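Local coordinates for molybdopterin-guanine dinucleotide biosynthesis protein A (MobA) (Archaeoglobus fulgidus, PDB 3NGW) that probably transfers a nucleotidyl group from GTP to molybdopterin in the biosynthesis of the molybdenum cofactor, at residues V88-V96 and P123-A131; Y130-L138 and I149-N157. All coordinates share one frame; numbering follows the deposited sequence.

Interaction 1: residues V88-V96 and P123-A131; sequences VAAIDMPFV and PEPLLAYYA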
ATOM      1  N   VAL A  88       3.026  -0.441   4.404  1.00 33.87           N
ATOM      2  CA  VAL A  88       2.456   0.051   3.157  1.00 29.83           C
ATOM      3  C   VAL A  88       1.191  -0.719   2.824  1.00 32.46           C
ATOM      4  O   VAL A  88       1.086  -1.912   3.083  1.00 37.82           O
ATOM      5  CB  VAL A  88       3.465  -0.085   1.990  1.00 37.27           C
ATOM      6  CG1 VAL A  88       2.829   0.371   0.682  1.00 36.05           C
ATOM      7  CG2 VAL A  88       4.708   0.744   2.285  1.00 28.59           C
ATOM      8  N   ALA A  89       0.221  -0.015   2.268  1.00 36.61           N
ATOM      9  CA  ALA A  89      -1.029  -0.629   1.887  1.00 42.06           C
ATOM     10  C   ALA A  89      -1.468   0.089   0.623  1.00 46.12           C
ATOM     11  O   ALA A  89      -1.495   1.318   0.575  1.00 50.44           O
ATOM     12  CB  ALA A  89      -2.056  -0.458   2.979  1.00 30.89           C
ATOM     13  N   ALA A  90      -1.784  -0.672  -0.414  1.00 44.71           N
ATOM     14  CA  ALA A  90      -2.221  -0.062  -1.651  1.00 39.94           C
ATOM     15  C   ALA A  90      -3.729   0.133  -1.605  1.00 40.99           C
ATOM     16  O   ALA A  90      -4.449  -0.635  -0.961  1.00 44.03           O
ATOM     17  CB  ALA A  90      -1.830  -0.931  -2.818  1.00 31.44           C
ATOM     18  N   ILE A  91      -4.195   1.177  -2.275  1.00 31.28           N
ATOM     19  CA  ILE A  91      -5.610   1.480  -2.343  1.00 34.51           C
ATOM     20  C   ILE A  91      -6.330   0.343  -3.061  1.00 38.09           C
ATOM     21  O   ILE A  91      -7.534   0.176  -2.902  1.00 42.44           O
ATOM     22  CB  ILE A  91      -5.848   2.783  -3.123  1.00 31.86           C
ATOM     23  CG1 ILE A  91      -7.302   3.215  -2.992  1.00 34.64           C
ATOM     24  CG2 ILE A  91      -5.507   2.572  -4.592  1.00 33.20           C
ATOM     25  CD1 ILE A  91      -7.570   4.627  -3.495  1.00 27.90           C
ATOM     26  N   ASP A  92      -5.581  -0.428  -3.847  1.00 40.83           N
ATOM     27  CA  ASP A  92      -6.134  -1.548  -4.600  1.00 43.57           C
ATOM     28  C   ASP A  92      -6.727  -2.611  -3.684  1.00 43.19           C
ATOM     29  O   ASP A  92      -7.508  -3.453  -4.126  1.00 49.93           O
ATOM     30  CB  ASP A  92      -5.057  -2.191  -5.481  1.00 47.20           C
ATOM     31  CG  ASP A  92      -4.362  -1.191  -6.389  1.00 55.68           C
ATOM     32  OD1 ASP A  92      -3.718  -0.248  -5.871  1.00 55.90           O
ATOM     33  OD2 ASP A  92      -4.448  -1.348  -7.625  1.00 61.00           O
HETATM   34  N   MSE A  93      -6.344  -2.582  -2.414  1.00 38.19           N
HETATM   35  CA  MSE A  93      -6.853  -3.531  -1.427  1.00 40.39           C
HETATM   36  C   MSE A  93      -7.716  -2.746  -0.430  1.00 36.83           C
HETATM   37  O   MSE A  93      -7.217  -2.258   0.583  1.00 39.90           O
HETATM   38  CB  MSE A  93      -5.675  -4.210  -0.715  1.00 33.01           C
HETATM   39  CG  MSE A  93      -4.902  -5.179  -1.601  1.00 38.88           C
HETATM   40 SE   MSE A  93      -3.227  -5.834  -0.860  1.00 55.12          SE
HETATM   41  CE  MSE A  93      -1.995  -4.671  -1.808  1.00 44.57           C
ATOM     42  N   PRO A  94      -9.021  -2.611  -0.709  1.00 31.00           N
ATOM     43  CA  PRO A  94      -9.941  -1.873   0.161  1.00 37.51           C
ATOM     44  C   PRO A  94     -10.456  -2.618   1.388  1.00 42.26           C
ATOM     45  O   PRO A  94     -11.078  -2.009   2.255  1.00 38.79           O
ATOM     46  CB  PRO A  94     -11.076  -1.525  -0.780  1.00 31.17           C
ATOM     47  CG  PRO A  94     -11.188  -2.785  -1.563  1.00 31.37           C
ATOM     48  CD  PRO A  94      -9.730  -3.071  -1.915  1.00 32.75           C
ATOM     49  N   PHE A  95     -10.207  -3.923   1.462  1.00 38.92           N
ATOM     50  CA  PHE A  95     -10.685  -4.716   2.589  1.00 34.04           C
ATOM     51  C   PHE A  95      -9.619  -5.061   3.609  1.00 42.58           C
ATOM     52  O   PHE A  95      -9.834  -5.932   4.449  1.00 42.13           O
ATOM     53  CB  PHE A  95     -11.324  -6.007   2.083  1.00 42.14           C
ATOM     54  CG  PHE A  95     -12.410  -5.781   1.086  1.00 43.24           C
ATOM     55  CD1 PHE A  95     -13.469  -4.928   1.382  1.00 41.94           C
ATOM     56  CD2 PHE A  95     -12.368  -6.399  -0.157  1.00 44.37           C
ATOM     57  CE1 PHE A  95     -14.480  -4.696   0.457  1.00 45.54           C
ATOM     58  CE2 PHE A  95     -13.371  -6.180  -1.090  1.00 50.45           C
ATOM     59  CZ  PHE A  95     -14.429  -5.321  -0.784  1.00 54.43           C
ATOM     60  N   VAL A  96      -8.476  -4.383   3.544  1.00 38.59           N
ATOM     61  CA  VAL A  96      -7.399  -4.657   4.478  1.00 34.78           C
ATOM     62  C   VAL A  96      -7.858  -4.520   5.915  1.00 38.97           C
ATOM     63  O   VAL A  96      -8.578  -3.587   6.259  1.00 36.92           O
ATOM     64  CB  VAL A  96      -6.208  -3.720   4.268  1.00 37.68           C
ATOM     65  CG1 VAL A  96      -5.220  -3.888   5.412  1.00 32.62           C
ATOM     66  CG2 VAL A  96      -5.531  -4.030   2.939  1.00 33.35           C
ATOM     67  N   PRO A 123       5.155 -13.300  -2.954  1.00 41.19           N
ATOM     68  CA  PRO A 123       5.091 -12.191  -2.000  1.00 32.92           C
ATOM     69  C   PRO A 123       4.105 -11.113  -2.408  1.00 38.92           C
ATOM     70  O   PRO A 123       3.733 -11.008  -3.574  1.00 43.20           O
ATOM     71  CB  PRO A 123       6.521 -11.678  -1.991  1.00 40.65           C
ATOM     72  CG  PRO A 123       6.917 -11.852  -3.430  1.00 39.35           C
ATOM     73  CD  PRO A 123       6.394 -13.228  -3.752  1.00 39.60           C
ATOM     74  N   GLU A 124       3.662 -10.328  -1.434  1.00 35.72           N
ATOM     75  CA  GLU A 124       2.745  -9.226  -1.693  1.00 28.21           C
ATOM     76  C   GLU A 124       3.410  -7.998  -1.101  1.00 31.03           C
ATOM     77  O   GLU A 124       3.174  -7.655   0.054  1.00 41.81           O
ATOM     78  CB  GLU A 124       1.400  -9.466  -1.024  1.00 26.87           C
ATOM     79  CG  GLU A 124       0.488  -8.267  -1.104  1.00 24.27           C
ATOM     80  CD  GLU A 124       0.450  -7.654  -2.487  1.00 25.22           C
ATOM     81  OE1 GLU A 124       1.383  -6.905  -2.837  1.00 35.58           O
ATOM     82  OE2 GLU A 124      -0.508  -7.927  -3.238  1.00 36.10           O
ATOM     83  N   PRO A 125       4.258  -7.317  -1.891  1.00 32.01           N
ATOM     84  CA  PRO A 125       5.001  -6.119  -1.486  1.00 25.53           C
ATOM     85  C   PRO A 125       4.202  -4.862  -1.148  1.00 32.75           C
ATOM     86  O   PRO A 125       4.702  -3.994  -0.428  1.00 28.70           O
ATOM     87  CB  PRO A 125       5.937  -5.876  -2.669  1.00 30.18           C
ATOM     88  CG  PRO A 125       6.053  -7.222  -3.327  1.00 37.22           C
ATOM     89  CD  PRO A 125       4.639  -7.724  -3.256  1.00 31.78           C
ATOM     90  N   LEU A 126       2.985  -4.751  -1.675  1.00 27.26           N
ATOM     91  CA  LEU A 126       2.172  -3.572  -1.424  1.00 31.81           C
ATOM     92  C   LEU A 126       1.278  -3.710  -0.196  1.00 35.47           C
ATOM     93  O   LEU A 126       0.284  -3.004  -0.043  1.00 33.16           O
ATOM     94  CB  LEU A 126       1.345  -3.230  -2.668  1.00 26.65           C
ATOM     95  CG  LEU A 126       2.220  -2.928  -3.883  1.00 30.83           C
ATOM     96  CD1 LEU A 126       1.381  -2.367  -5.005  1.00 25.88           C
ATOM     97  CD2 LEU A 126       3.305  -1.930  -3.487  1.00 34.19           C
ATOM     98  N   LEU A 127       1.649  -4.627   0.685  1.00 35.60           N
ATOM     99  CA  LEU A 127       0.924  -4.846   1.926  1.00 31.73           C
ATOM    100  C   LEU A 127       1.960  -5.449   2.865  1.00 33.94           C
ATOM    101  O   LEU A 127       1.876  -6.616   3.249  1.00 24.82           O
ATOM    102  CB  LEU A 127      -0.247  -5.802   1.697  1.00 35.45           C
ATOM    103  CG  LEU A 127      -1.421  -5.742   2.681  1.00 34.22           C
ATOM    104  CD1 LEU A 127      -1.165  -6.596   3.884  1.00 43.67           C
ATOM    105  CD2 LEU A 127      -1.656  -4.294   3.083  1.00 36.45           C
ATOM    106  N   ALA A 128       2.957  -4.634   3.210  1.00 33.96           N
ATOM    107  CA  ALA A 128       4.044  -5.064   4.085  1.00 37.30           C
ATOM    108  C   ALA A 128       4.735  -3.928   4.841  1.00 30.74           C
ATOM    109  O   ALA A 128       4.488  -2.748   4.600  1.00 33.14           O
ATOM    110  CB  ALA A 128       5.076  -5.830   3.270  1.00 30.45           C
ATOM    111  N   TYR A 129       5.610  -4.324   5.757  1.00 33.88           N
ATOM    112  CA  TYR A 129       6.387  -3.410   6.578  1.00 30.42           C
ATOM    113  C   TYR A 129       7.722  -3.087   5.901  1.00 33.09           C
ATOM    114  O   TYR A 129       8.395  -3.976   5.371  1.00 32.31           O
ATOM    115  CB  TYR A 129       6.654  -4.055   7.942  1.00 33.05           C
ATOM    116  CG  TYR A 129       7.746  -3.377   8.737  1.00 30.43           C
ATOM    117  CD1 TYR A 129       7.485  -2.247   9.519  1.00 26.26           C
ATOM    118  CD2 TYR A 129       9.065  -3.818   8.644  1.00 26.07           C
ATOM    119  CE1 TYR A 129       8.525  -1.573  10.181  1.00 25.70           C
ATOM    120  CE2 TYR A 129      10.096  -3.152   9.295  1.00 27.77           C
ATOM    121  CZ  TYR A 129       9.823  -2.037  10.055  1.00 22.23           C
ATOM    122  OH  TYR A 129      10.875  -1.394  10.660  1.00 35.39           O
ATOM    123  N   TYR A 130       8.091  -1.810   5.909  1.00 28.75           N
ATOM    124  CA  TYR A 130       9.359  -1.363   5.340  1.00 33.73           C
ATOM    125  C   TYR A 130      10.004  -0.444   6.370  1.00 28.16           C
ATOM    126  O   TYR A 130       9.337   0.414   6.944  1.00 22.48           O
ATOM    127  CB  TYR A 130       9.159  -0.587   4.016  1.00 33.94           C
ATOM    128  CG  TYR A 130       8.693  -1.425   2.830  1.00 33.70           C
ATOM    129  CD1 TYR A 130       7.339  -1.693   2.619  1.00 29.29           C
ATOM    130  CD2 TYR A 130       9.613  -1.987   1.942  1.00 35.32           C
ATOM    131  CE1 TYR A 130       6.916  -2.505   1.557  1.00 23.95           C
ATOM    132  CE2 TYR A 130       9.196  -2.800   0.885  1.00 24.63           C
ATOM    133  CZ  TYR A 130       7.852  -3.055   0.702  1.00 26.34           C
ATOM    134  OH  TYR A 130       7.450  -3.883  -0.322  1.00 37.39           O
ATOM    135  N   ALA A 131      11.290  -0.650   6.621  1.00 26.89           N
ATOM    136  CA  ALA A 131      12.025   0.178   7.566  1.00 26.21           C
ATOM    137  C   ALA A 131      12.780   1.212   6.743  1.00 28.14           C
ATOM    138  O   ALA A 131      12.970   1.032   5.541  1.00 33.83           O
ATOM    139  CB  ALA A 131      13.004  -0.672   8.370  1.00 25.77           C
TER

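Interaction 2: residues Y130-L138 and I149-N157; sequences YAESAADEL and ILVPLERLN. With CA (calcium ion), chain B.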
ATOM      1  N   TYR A 130       8.091  -1.810   5.909  1.00 28.75           N
ATOM      2  CA  TYR A 130       9.359  -1.363   5.340  1.00 33.73           C
ATOM      3  C   TYR A 130      10.004  -0.444   6.370  1.00 28.16           C
ATOM      4  O   TYR A 130       9.337   0.414   6.944  1.00 22.48           O
ATOM      5  CB  TYR A 130       9.159  -0.587   4.016  1.00 33.94           C
ATOM      6  CG  TYR A 130       8.693  -1.425   2.830  1.00 33.70           C
ATOM      7  CD1 TYR A 130       7.339  -1.693   2.619  1.00 29.29           C
ATOM      8  CD2 TYR A 130       9.613  -1.987   1.942  1.00 35.32           C
ATOM      9  CE1 TYR A 130       6.916  -2.505   1.557  1.00 23.95           C
ATOM     10  CE2 TYR A 130       9.196  -2.800   0.885  1.00 24.63           C
ATOM     11  CZ  TYR A 130       7.852  -3.055   0.702  1.00 26.34           C
ATOM     12  OH  TYR A 130       7.450  -3.883  -0.322  1.00 37.39           O
ATOM     13  N   ALA A 131      11.290  -0.650   6.621  1.00 26.89           N
ATOM     14  CA  ALA A 131      12.025   0.178   7.566  1.00 26.21           C
ATOM     15  C   ALA A 131      12.780   1.212   6.743  1.00 28.14           C
ATOM     16  O   ALA A 131      12.970   1.032   5.541  1.00 33.83           O
ATOM     17  CB  ALA A 131      13.004  -0.672   8.370  1.00 25.77           C
ATOM     18  N   GLU A 132      13.203   2.292   7.390  1.00 34.37           N
ATOM     19  CA  GLU A 132      13.946   3.360   6.728  1.00 28.76           C
ATOM     20  C   GLU A 132      15.218   2.854   6.062  1.00 32.25           C
ATOM     21  O   GLU A 132      15.654   3.381   5.035  1.00 36.01           O
ATOM     22  CB  GLU A 132      14.320   4.429   7.752  1.00 27.47           C
ATOM     23  CG  GLU A 132      15.181   5.547   7.209  1.00 29.16           C
ATOM     24  CD  GLU A 132      15.449   6.622   8.246  1.00 44.56           C
ATOM     25  OE1 GLU A 132      14.501   7.358   8.599  1.00 44.78           O
ATOM     26  OE2 GLU A 132      16.605   6.724   8.724  1.00 43.54           O
ATOM     27  N   SER A 133      15.811   1.827   6.658  1.00 38.39           N
ATOM     28  CA  SER A 133      17.059   1.256   6.158  1.00 38.52           C
ATOM     29  C   SER A 133      16.954   0.655   4.754  1.00 37.55           C
ATOM     30  O   SER A 133      17.974   0.390   4.112  1.00 39.74           O
ATOM     31  CB  SER A 133      17.564   0.207   7.145  1.00 33.66           C
ATOM     32  OG  SER A 133      16.554  -0.741   7.461  1.00 43.07           O
ATOM     33  N   ALA A 134      15.720   0.469   4.288  1.00 30.05           N
ATOM     34  CA  ALA A 134      15.439  -0.082   2.970  1.00 27.90           C
ATOM     35  C   ALA A 134      15.322   1.000   1.893  1.00 33.52           C
ATOM     36  O   ALA A 134      15.320   0.696   0.706  1.00 35.62           O
ATOM     37  CB  ALA A 134      14.152  -0.883   3.026  1.00 34.71           C
ATOM     38  N   ALA A 135      15.232   2.259   2.309  1.00 28.83           N
ATOM     39  CA  ALA A 135      15.077   3.371   1.372  1.00 32.78           C
ATOM     40  C   ALA A 135      16.172   3.572   0.317  1.00 35.86           C
ATOM     41  O   ALA A 135      15.866   3.920  -0.823  1.00 36.66           O
ATOM     42  CB  ALA A 135      14.872   4.670   2.141  1.00 35.85           C
ATOM     43  N   ASP A 136      17.433   3.371   0.681  1.00 34.35           N
ATOM     44  CA  ASP A 136      18.514   3.565  -0.275  1.00 33.21           C
ATOM     45  C   ASP A 136      18.437   2.627  -1.462  1.00 31.02           C
ATOM     46  O   ASP A 136      18.584   3.053  -2.602  1.00 32.55           O
ATOM     47  CB  ASP A 136      19.879   3.401   0.399  1.00 44.49           C
ATOM     48  CG  ASP A 136      20.172   4.497   1.395  1.00 51.03           C
ATOM     49  OD1 ASP A 136      19.851   5.668   1.101  1.00 43.91           O
ATOM     50  OD2 ASP A 136      20.732   4.190   2.473  1.00 58.00           O
ATOM     51  N   GLU A 137      18.224   1.346  -1.192  1.00 32.55           N
ATOM     52  CA  GLU A 137      18.138   0.366  -2.263  1.00 36.71           C
ATOM     53  C   GLU A 137      16.932   0.648  -3.165  1.00 42.58           C
ATOM     54  O   GLU A 137      16.993   0.443  -4.383  1.00 46.29           O
ATOM     55  CB  GLU A 137      18.061  -1.048  -1.682  1.00 39.80           C
ATOM     56  CG  GLU A 137      18.909  -2.050  -2.443  1.00 52.37           C
ATOM     57  CD  GLU A 137      20.330  -1.552  -2.677  1.00 54.01           C
ATOM     58  OE1 GLU A 137      21.037  -1.248  -1.684  1.00 57.25           O
ATOM     59  OE2 GLU A 137      20.732  -1.459  -3.858  1.00 54.45           O
ATOM     60  N   LEU A 138      15.842   1.127  -2.572  1.00 34.32           N
ATOM     61  CA  LEU A 138      14.644   1.454  -3.337  1.00 34.93           C
ATOM     62  C   LEU A 138      14.903   2.673  -4.206  1.00 33.32           C
ATOM     63  O   LEU A 138      14.468   2.732  -5.353  1.00 42.39           O
ATOM     64  CB  LEU A 138      13.456   1.732  -2.405  1.00 26.15           C
ATOM     65  CG  LEU A 138      12.916   0.544  -1.600  1.00 32.25           C
ATOM     66  CD1 LEU A 138      11.685   0.968  -0.802  1.00 28.59           C
ATOM     67  CD2 LEU A 138      12.550  -0.585  -2.550  1.00 24.70           C
ATOM     68  N   ILE A 149       9.974  -4.132  -8.031  1.00 45.50           N
ATOM     69  CA  ILE A 149      10.275  -4.135  -6.603  1.00 49.87           C
ATOM     70  C   ILE A 149      11.138  -5.326  -6.170  1.00 49.83           C
ATOM     71  O   ILE A 149      11.965  -5.202  -5.269  1.00 49.03           O
ATOM     72  CB  ILE A 149       8.961  -4.109  -5.771  1.00 44.96           C
ATOM     73  CG1 ILE A 149       9.266  -3.772  -4.313  1.00 45.63           C
ATOM     74  CG2 ILE A 149       8.244  -5.451  -5.877  1.00 42.10           C
ATOM     75  CD1 ILE A 149       9.699  -2.347  -4.091  1.00 40.38           C
ATOM     76  N   LEU A 150      10.958  -6.469  -6.824  1.00 55.95           N
ATOM     77  CA  LEU A 150      11.715  -7.672  -6.483  1.00 54.48           C
ATOM     78  C   LEU A 150      13.226  -7.494  -6.613  1.00 52.25           C
ATOM     79  O   LEU A 150      14.000  -8.122  -5.889  1.00 50.85           O
ATOM     80  CB  LEU A 150      11.266  -8.848  -7.361  1.00 66.40           C
ATOM     81  CG  LEU A 150       9.785  -9.253  -7.330  1.00 75.33           C
ATOM     82  CD1 LEU A 150       9.360  -9.494  -5.883  1.00 67.23           C
ATOM     83  CD2 LEU A 150       8.918  -8.162  -7.969  1.00 65.64           C
ATOM     84  N   VAL A 151      13.647  -6.641  -7.538  1.00 52.31           N
ATOM     85  CA  VAL A 151      15.066  -6.405  -7.754  1.00 42.83           C
ATOM     86  C   VAL A 151      15.769  -5.790  -6.547  1.00 41.57           C
ATOM     87  O   VAL A 151      16.755  -6.334  -6.064  1.00 42.38           O
ATOM     88  CB  VAL A 151      15.286  -5.506  -8.986  1.00 44.67           C
ATOM     89  CG1 VAL A 151      16.765  -5.186  -9.144  1.00 49.27           C
ATOM     90  CG2 VAL A 151      14.756  -6.211 -10.224  1.00 55.61           C
ATOM     91  N   PRO A 152      15.282  -4.637  -6.053  1.00 41.60           N
ATOM     92  CA  PRO A 152      15.971  -4.062  -4.894  1.00 38.35           C
ATOM     93  C   PRO A 152      15.776  -4.866  -3.607  1.00 44.57           C
ATOM     94  O   PRO A 152      16.613  -4.817  -2.703  1.00 45.17           O
ATOM     95  CB  PRO A 152      15.408  -2.642  -4.821  1.00 35.71           C
ATOM     96  CG  PRO A 152      14.080  -2.747  -5.501  1.00 35.76           C
ATOM     97  CD  PRO A 152      14.305  -3.691  -6.625  1.00 30.77           C
ATOM     98  N   LEU A 153      14.686  -5.624  -3.531  1.00 39.75           N
ATOM     99  CA  LEU A 153      14.423  -6.435  -2.345  1.00 46.34           C
ATOM    100  C   LEU A 153      15.469  -7.537  -2.173  1.00 49.52           C
ATOM    101  O   LEU A 153      15.727  -7.989  -1.056  1.00 48.43           O
ATOM    102  CB  LEU A 153      13.019  -7.052  -2.412  1.00 39.78           C
ATOM    103  CG  LEU A 153      11.872  -6.059  -2.190  1.00 49.35           C
ATOM    104  CD1 LEU A 153      10.534  -6.756  -2.293  1.00 35.16           C
ATOM    105  CD2 LEU A 153      12.044  -5.403  -0.825  1.00 45.38           C
ATOM    106  N   GLU A 154      16.071  -7.965  -3.280  1.00 54.03           N
ATOM    107  CA  GLU A 154      17.086  -9.010  -3.231  1.00 55.79           C
ATOM    108  C   GLU A 154      18.378  -8.505  -2.612  1.00 49.79           C
ATOM    109  O   GLU A 154      19.162  -9.287  -2.077  1.00 50.07           O
ATOM    110  CB  GLU A 154      17.351  -9.557  -4.635  1.00 64.04           C
ATOM    111  CG  GLU A 154      16.318 -10.576  -5.098  1.00 81.36           C
ATOM    112  CD  GLU A 154      16.483 -10.961  -6.556  1.00 91.62           C
ATOM    113  OE1 GLU A 154      15.807 -11.919  -6.998  1.00 91.86           O
ATOM    114  OE2 GLU A 154      17.281 -10.298  -7.260  1.00 96.75           O
ATOM    115  N   ARG A 155      18.594  -7.195  -2.681  1.00 48.80           N
ATOM    116  CA  ARG A 155      19.787  -6.585  -2.105  1.00 43.46           C
ATOM    117  C   ARG A 155      19.559  -6.119  -0.663  1.00 45.76           C
ATOM    118  O   ARG A 155      20.424  -5.478  -0.071  1.00 47.49           O
ATOM    119  CB  ARG A 155      20.235  -5.390  -2.947  1.00 41.51           C
ATOM    120  CG  ARG A 155      21.066  -5.729  -4.172  1.00 54.63           C
ATOM    121  CD  ARG A 155      21.604  -4.443  -4.784  1.00 64.61           C
ATOM    122  NE  ARG A 155      22.819  -4.629  -5.575  1.00 78.65           N
ATOM    123  CZ  ARG A 155      22.885  -5.311  -6.715  1.00 92.83           C
ATOM    124  NH1 ARG A 155      21.798  -5.889  -7.212  1.00102.14           N
ATOM    125  NH2 ARG A 155      24.041  -5.405  -7.366  1.00 80.24           N
ATOM    126  N   LEU A 156      18.398  -6.448  -0.102  1.00 45.72           N
ATOM    127  CA  LEU A 156      18.061  -6.052   1.265  1.00 43.35           C
ATOM    128  C   LEU A 156      17.776  -7.254   2.154  1.00 41.05           C
ATOM    129  O   LEU A 156      17.507  -8.347   1.665  1.00 46.13           O
ATOM    130  CB  LEU A 156      16.824  -5.146   1.258  1.00 36.99           C
ATOM    131  CG  LEU A 156      16.919  -3.819   0.506  1.00 44.30           C
ATOM    132  CD1 LEU A 156      15.542  -3.190   0.400  1.00 36.94           C
ATOM    133  CD2 LEU A 156      17.889  -2.894   1.215  1.00 41.21           C
ATOM    134  N   ASN A 157      17.825  -7.047   3.465  1.00 46.99           N
ATOM    135  CA  ASN A 157      17.535  -8.117   4.408  1.00 46.00           C
ATOM    136  C   ASN A 157      16.015  -8.168   4.581  1.00 42.38           C
ATOM    137  O   ASN A 157      15.447  -7.433   5.387  1.00 40.74           O
ATOM    138  CB  ASN A 157      18.233  -7.839   5.747  1.00 56.92           C
ATOM    139  CG  ASN A 157      17.809  -8.803   6.849  1.00 64.91           C
ATOM    140  OD1 ASN A 157      17.754 -10.021   6.645  1.00 72.06           O
ATOM    141  ND2 ASN A 157      17.525  -8.262   8.032  1.00 67.79           N
TER
HETATM  142 CA    CA B 209      21.429   6.786   3.294  1.00 57.43          CA
HETATM  143  O   HOH W   1      18.693   6.483   4.102  1.00 34.92           O
HETATM  144  O   HOH W   2      22.426   7.800   0.908  1.00 60.78           O
HETATM  145  O   HOH W   3      19.687   8.563   2.577  1.00 40.64           O

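Interaction 1: residues V88-V96 and P123-A131
Leu127 packs against four residues of 88-96. Its CB lies 3.9 Å from SE of Met93, which is present as selenomethionine, and its CG is next to the same atom. With CG placed opposite the backbone N (chi1 -157°), CD2 reaches the other strand. There it lies 3.6 Å from Val88 O and also touches CB of Ala89 and CG2 of Val96. Val96 and Leu127 run alongside one another, pointing opposite ways. The backbones join most firmly at Val88 N, which gives Ala128 O a nearly straight bond of 2.7 Å (172° at the hydrogen). The bond from Ala128 N to Val88 O is weak, as is that from Ala90 N to Leu126 O. Strand 86-90 is a central strand of the mixed sheet, in keeping with the GT-A type nucleotidyltransferase fold. In such folds the loop after this strand usually borders the nucleotide and metal site. Here a type I turn, Ala90 to Met93, opens that loop. Asp92 in the turn forms a salt bridge with Lys18. The Met93 chain bends at SE, and its CE lies 3.7 Å from Leu126 CB, the two side chains crossing at about a right angle. Glu124 brings OE2 to 3.9 Å from Met93 CE, while OE1 accepts a 2.9 Å bond from Leu126 N, on the anti side and 27° out of the carboxylate plane. Replaced by alanine, this residue would lose its carboxylate, which is likely to leave Leu126 N without that acceptor and Met93 CE with less beside it. Farther along, Val88 CG2 meets Tyr130 CD1 at 3.6 Å, obliquely to the ring. The Tyr130 hydroxyl donates to Pro125 O, 2.8 Å from OH, which lies at the ring edge and in its plane.

Interaction 2: residues Y130-L138 and I149-N157
Glu137 and Arg155 cross at about a right angle. The carboxylate and guanidinium planes are 28° apart, but the charges do not pair closely: Glu137 OE2 lies 4.2 Å from Arg155 NE. It is nearer to Arg155 CD. Glu137 CG lies 3.6 Å from Arg155 CB, and the bend at chi2 (49°) turns the carboxylate along the arginine chain. The salt bridge of Glu137 is made instead by OE1, to Arg140. Leu156 packs against the root of the same side chain. Its CD2 touches Glu137 CB at 3.4 Å, while its other branch, CD1, reaches Ala134 CB at 3.8 Å. Pro152 sets its CB against Glu137 O. Its CG meets CD2 of Leu138 at 4.0 Å, with these two side chains at about a right angle. Leu138 CD2 also meets the tip of Ile149, CD1, at 3.7 Å, approaching obliquely. Leu153 CD2 lies at the edge of the Tyr130 ring. No hydrogen bond joins the two segments. Asp136 binds a calcium ion through its carboxylate and pairs with Arg81. Helix 135-143 thus lies beside the short helix 150-154, with Leu138 and Ile149 also resting on helix 72-83 and Leu153 on strand 115-119.

Interaction 1 and interaction 2 follow one another along the chain, and their centres are about 15 Å apart. Tyr130 and Ala131 belong to both. Strand 129-130 ends the first contact and leads into helix 135-143 of the second. The two also touch directly, where Pro125 CG packs on Ile149 CG2 at 3.8 Å. Interaction 1 lies near the centre of the chain, within the mixed sheet. Interaction 2 is farther out, where helices pack beside that sheet. Helix 72-83 borders both. Both fall within the MobA-like NTP transferase region, and the chain passes from the central sheet of interaction 1 to the helices of interaction 2.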